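Local atomic coordinates of alkaline serine protease (Thermobifida fusca, PDB entry 2PFE), a protein that probably cleaves peptide bonds within proteins as a serine endopeptidase of the chymotrypsin-like S1 family, related to alpha-lytic protease. Residues 20-32 with 172-184. Sequence-based numbering, arbitrary orientation. Where two conformers were deposited one is given.
Sequences FSVRQGSQTGFAT and INPLLSYFGLQLV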
# COMPACT_ATOMS: atom_id res chain seq x y z
N PHE A 20 3.25 3.89 1.48
CA PHE A 20 4.36 4.37 2.30
C PHE A 20 5.06 5.51 1.57
O PHE A 20 5.32 5.41 0.37
CB PHE A 20 5.43 3.29 2.51
CG PHE A 20 4.96 2.08 3.31
CD1 PHE A 20 4.55 0.91 2.67
CD2 PHE A 20 4.95 2.10 4.69
CE1 PHE A 20 4.14 -0.21 3.42
CE2 PHE A 20 4.52 1.00 5.44
CZ PHE A 20 4.13 -0.16 4.80
N SER A 21 5.40 6.58 2.28
CA SER A 21 6.30 7.59 1.70
C SER A 21 7.60 6.95 1.22
O SER A 21 8.17 6.07 1.90
CB SER A 21 6.66 8.67 2.72
OG SER A 21 5.53 9.48 3.03
N VAL A 22 8.08 7.39 0.06
CA VAL A 22 9.36 6.94 -0.51
C VAL A 22 10.15 8.11 -1.09
O VAL A 22 9.60 9.19 -1.30
CB VAL A 22 9.16 5.86 -1.64
CG1 VAL A 22 8.56 4.56 -1.09
CG2 VAL A 22 8.35 6.41 -2.82
N ARG A 23 11.43 7.87 -1.31
CA ARG A 23 12.29 8.79 -2.07
C ARG A 23 12.90 8.05 -3.26
O ARG A 23 13.11 6.84 -3.19
CB ARG A 23 13.43 9.33 -1.20
CG ARG A 23 13.00 10.09 0.01
CD ARG A 23 14.21 10.47 0.85
NE ARG A 23 13.81 11.12 2.11
CZ ARG A 23 13.37 12.37 2.21
NH1 ARG A 23 13.29 13.15 1.14
NH2 ARG A 23 13.02 12.85 3.40
N GLN A 24 13.19 8.79 -4.32
CA GLN A 24 13.99 8.29 -5.43
C GLN A 24 14.97 9.39 -5.74
O GLN A 24 14.61 10.40 -6.35
CB GLN A 24 13.13 7.97 -6.65
CG GLN A 24 13.92 7.28 -7.79
CD GLN A 24 13.05 6.97 -8.99
OE1 GLN A 24 12.69 7.87 -9.75
NE2 GLN A 24 12.72 5.69 -9.18
N GLY A 25 16.20 9.21 -5.28
CA GLY A 25 17.19 10.29 -5.33
C GLY A 25 16.63 11.52 -4.64
O GLY A 25 16.34 11.49 -3.44
N SER A 26 16.43 12.58 -5.42
CA SER A 26 15.91 13.84 -4.89
C SER A 26 14.38 13.93 -4.94
O SER A 26 13.79 14.81 -4.31
CB SER A 26 16.52 15.03 -5.65
OG SER A 26 16.16 15.00 -7.03
N GLN A 27 13.75 13.02 -5.69
CA GLN A 27 12.30 12.99 -5.81
C GLN A 27 11.65 12.32 -4.61
O GLN A 27 12.28 11.50 -3.94
CB GLN A 27 11.89 12.27 -7.09
N THR A 28 10.40 12.66 -4.35
CA THR A 28 9.65 12.05 -3.26
C THR A 28 8.30 11.57 -3.77
O THR A 28 7.82 11.99 -4.82
CB THR A 28 9.43 13.04 -2.10
OG1 THR A 28 8.70 14.17 -2.59
CG2 THR A 28 10.77 13.49 -1.52
N GLY A 29 7.68 10.68 -3.01
CA GLY A 29 6.41 10.12 -3.43
C GLY A 29 5.92 9.09 -2.47
O GLY A 29 6.30 9.09 -1.31
N PHE A 30 5.06 8.20 -2.94
CA PHE A 30 4.62 7.14 -2.08
C PHE A 30 4.38 5.87 -2.88
O PHE A 30 3.96 5.93 -4.03
CB PHE A 30 3.38 7.56 -1.27
CG PHE A 30 2.19 7.98 -2.10
CD1 PHE A 30 1.27 7.03 -2.55
CD2 PHE A 30 1.95 9.33 -2.40
CE1 PHE A 30 0.14 7.41 -3.30
CE2 PHE A 30 0.81 9.71 -3.14
CZ PHE A 30 -0.08 8.76 -3.59
N ALA A 31 4.70 4.74 -2.27
CA ALA A 31 4.35 3.43 -2.80
C ALA A 31 2.85 3.21 -2.70
O ALA A 31 2.18 3.69 -1.78
CB ALA A 31 5.08 2.32 -2.05
N THR A 32 2.36 2.40 -3.64
CA THR A 32 0.95 2.09 -3.73
C THR A 32 0.78 0.81 -4.55
O THR A 32 1.78 0.19 -4.93
CB THR A 32 0.14 3.28 -4.33
OG1 THR A 32 -1.26 2.97 -4.26
CG2 THR A 32 0.54 3.60 -5.78
N ILE A 172 6.42 -5.28 0.09
CA ILE A 172 7.00 -3.96 -0.14
C ILE A 172 8.41 -4.00 -0.70
O ILE A 172 8.75 -3.18 -1.56
CB ILE A 172 6.94 -3.07 1.12
CG1 ILE A 172 7.36 -1.62 0.82
CG2 ILE A 172 7.78 -3.63 2.27
CD1 ILE A 172 6.48 -0.90 -0.20
N ASN A 173 9.22 -4.95 -0.26
CA ASN A 173 10.59 -4.97 -0.70
C ASN A 173 10.79 -5.16 -2.22
O ASN A 173 11.63 -4.48 -2.80
CB ASN A 173 11.43 -5.93 0.15
CG ASN A 173 11.69 -5.38 1.54
OD1 ASN A 173 11.68 -4.16 1.77
ND2 ASN A 173 11.90 -6.28 2.49
N PRO A 174 10.03 -6.09 -2.85
CA PRO A 174 10.08 -6.16 -4.31
C PRO A 174 9.68 -4.86 -5.01
O PRO A 174 10.22 -4.55 -6.07
CB PRO A 174 9.09 -7.28 -4.65
CG PRO A 174 9.09 -8.14 -3.45
CD PRO A 174 9.18 -7.17 -2.31
N LEU A 175 8.75 -4.11 -4.42
CA LEU A 175 8.27 -2.86 -4.99
C LEU A 175 9.41 -1.82 -4.92
O LEU A 175 9.73 -1.15 -5.91
CB LEU A 175 7.01 -2.39 -4.24
CG LEU A 175 6.32 -1.11 -4.74
CD1 LEU A 175 4.87 -1.09 -4.24
CD2 LEU A 175 7.05 0.14 -4.29
N LEU A 176 10.05 -1.71 -3.77
CA LEU A 176 11.12 -0.73 -3.60
C LEU A 176 12.27 -1.06 -4.55
O LEU A 176 12.86 -0.18 -5.18
CB LEU A 176 11.63 -0.71 -2.16
CG LEU A 176 10.59 -0.41 -1.09
CD1 LEU A 176 11.21 -0.68 0.28
CD2 LEU A 176 10.12 1.05 -1.23
N SER A 177 12.57 -2.36 -4.66
CA SER A 177 13.65 -2.81 -5.54
C SER A 177 13.35 -2.53 -7.02
O SER A 177 14.19 -1.99 -7.74
CB SER A 177 13.96 -4.29 -5.31
OG SER A 177 14.95 -4.76 -6.21
N TYR A 178 12.15 -2.89 -7.48
CA TYR A 178 11.82 -2.76 -8.90
C TYR A 178 11.93 -1.32 -9.37
O TYR A 178 12.42 -1.04 -10.45
CB TYR A 178 10.41 -3.25 -9.18
CG TYR A 178 10.14 -3.44 -10.67
CD1 TYR A 178 10.54 -4.61 -11.32
CD2 TYR A 178 9.51 -2.45 -11.43
CE1 TYR A 178 10.31 -4.81 -12.69
CE2 TYR A 178 9.29 -2.63 -12.81
CZ TYR A 178 9.69 -3.80 -13.43
OH TYR A 178 9.47 -3.99 -14.77
N PHE A 179 11.39 -0.42 -8.54
CA PHE A 179 11.33 1.00 -8.90
C PHE A 179 12.53 1.83 -8.42
O PHE A 179 12.58 3.04 -8.66
CB PHE A 179 10.01 1.63 -8.42
CG PHE A 179 8.81 1.02 -9.07
CD1 PHE A 179 7.90 0.30 -8.31
CD2 PHE A 179 8.60 1.14 -10.45
CE1 PHE A 179 6.78 -0.29 -8.88
CE2 PHE A 179 7.48 0.56 -11.04
CZ PHE A 179 6.57 -0.16 -10.25
N GLY A 180 13.49 1.17 -7.77
CA GLY A 180 14.67 1.85 -7.25
C GLY A 180 14.35 2.93 -6.23
O GLY A 180 14.82 4.07 -6.35
N LEU A 181 13.52 2.58 -5.23
CA LEU A 181 12.99 3.50 -4.20
C LEU A 181 13.60 3.24 -2.83
O LEU A 181 13.96 2.10 -2.50
CB LEU A 181 11.47 3.32 -4.10
CG LEU A 181 10.70 3.54 -5.41
CD1 LEU A 181 9.24 3.14 -5.28
CD2 LEU A 181 10.83 5.00 -5.86
N GLN A 182 13.71 4.31 -2.03
CA GLN A 182 14.14 4.20 -0.65
C GLN A 182 12.93 4.51 0.24
O GLN A 182 12.24 5.51 0.05
CB GLN A 182 15.30 5.17 -0.37
CG GLN A 182 16.57 4.86 -1.19
CD GLN A 182 16.49 5.34 -2.65
OE1 GLN A 182 16.11 6.49 -2.92
NE2 GLN A 182 16.87 4.45 -3.60
N LEU A 183 12.67 3.62 1.20
CA LEU A 183 11.59 3.81 2.16
C LEU A 183 11.90 4.96 3.12
O LEU A 183 13.02 5.05 3.64
CB LEU A 183 11.39 2.52 2.96
CG LEU A 183 10.19 2.40 3.90
CD1 LEU A 183 8.87 2.34 3.14
CD2 LEU A 183 10.36 1.17 4.76
N VAL A 184 10.92 5.83 3.36
CA VAL A 184 11.09 6.89 4.36
C VAL A 184 10.82 6.30 5.75
O VAL A 184 9.75 5.77 6.02
CB VAL A 184 10.21 8.12 4.05
CG1 VAL A 184 10.29 9.16 5.18
CG2 VAL A 184 10.64 8.77 2.73
O HOH W 1 7.41 5.36 4.74
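Ala31 points its CB at the helix 172-179, touching Leu175 CD2 at 3.7 Å and Ile172 CD1 at 4.0 Å; a methyl this small suits a place where the helix lies across strand 27-32. Ile172, whose CG1 stands anti to the backbone N (chi1 -171°), sends the same CD1 on to CD1 of the Phe20 ring at an oblique angle. Leu183 CD1 comes in from the same side of the ring plane, nearer its root, 3.6 Å from Phe20 CB. Beta-branched Val22 fits a strand and divides its methyls, CG1 meeting Leu176 CD2 and CG2 lying near the two methyls of Leu181. This oily layer belongs to the N-terminal barrel of the chymotrypsin fold: the C-terminal helix crosses back from the second barrel, and strand 182-183 then adds itself antiparallel to the edge of hairpin 20-32. Gly180, with positive phi, makes the turn between them as a Schellman motif. Arg23 and Gln182 form the hydrogen-bonded pair, Arg23 N to Gln182 O and Gln182 N to Arg23 O both 2.8 Å and in the carbonyl plane. Val184 N reaches Ser21 O from above the carbonyl plane, at 3.1 Å, and a water lies within hydrogen-bonding distance of both Ser21 O and Val184 O. Arg23 and Gln182 are exposed: the long, extended Arg23 side chain touches mainly through its aliphatic CG, beside Val184 CG2, and Gln24 NE2 gives Phe179 O only a weak, bent bond (2.7 Å, 124°).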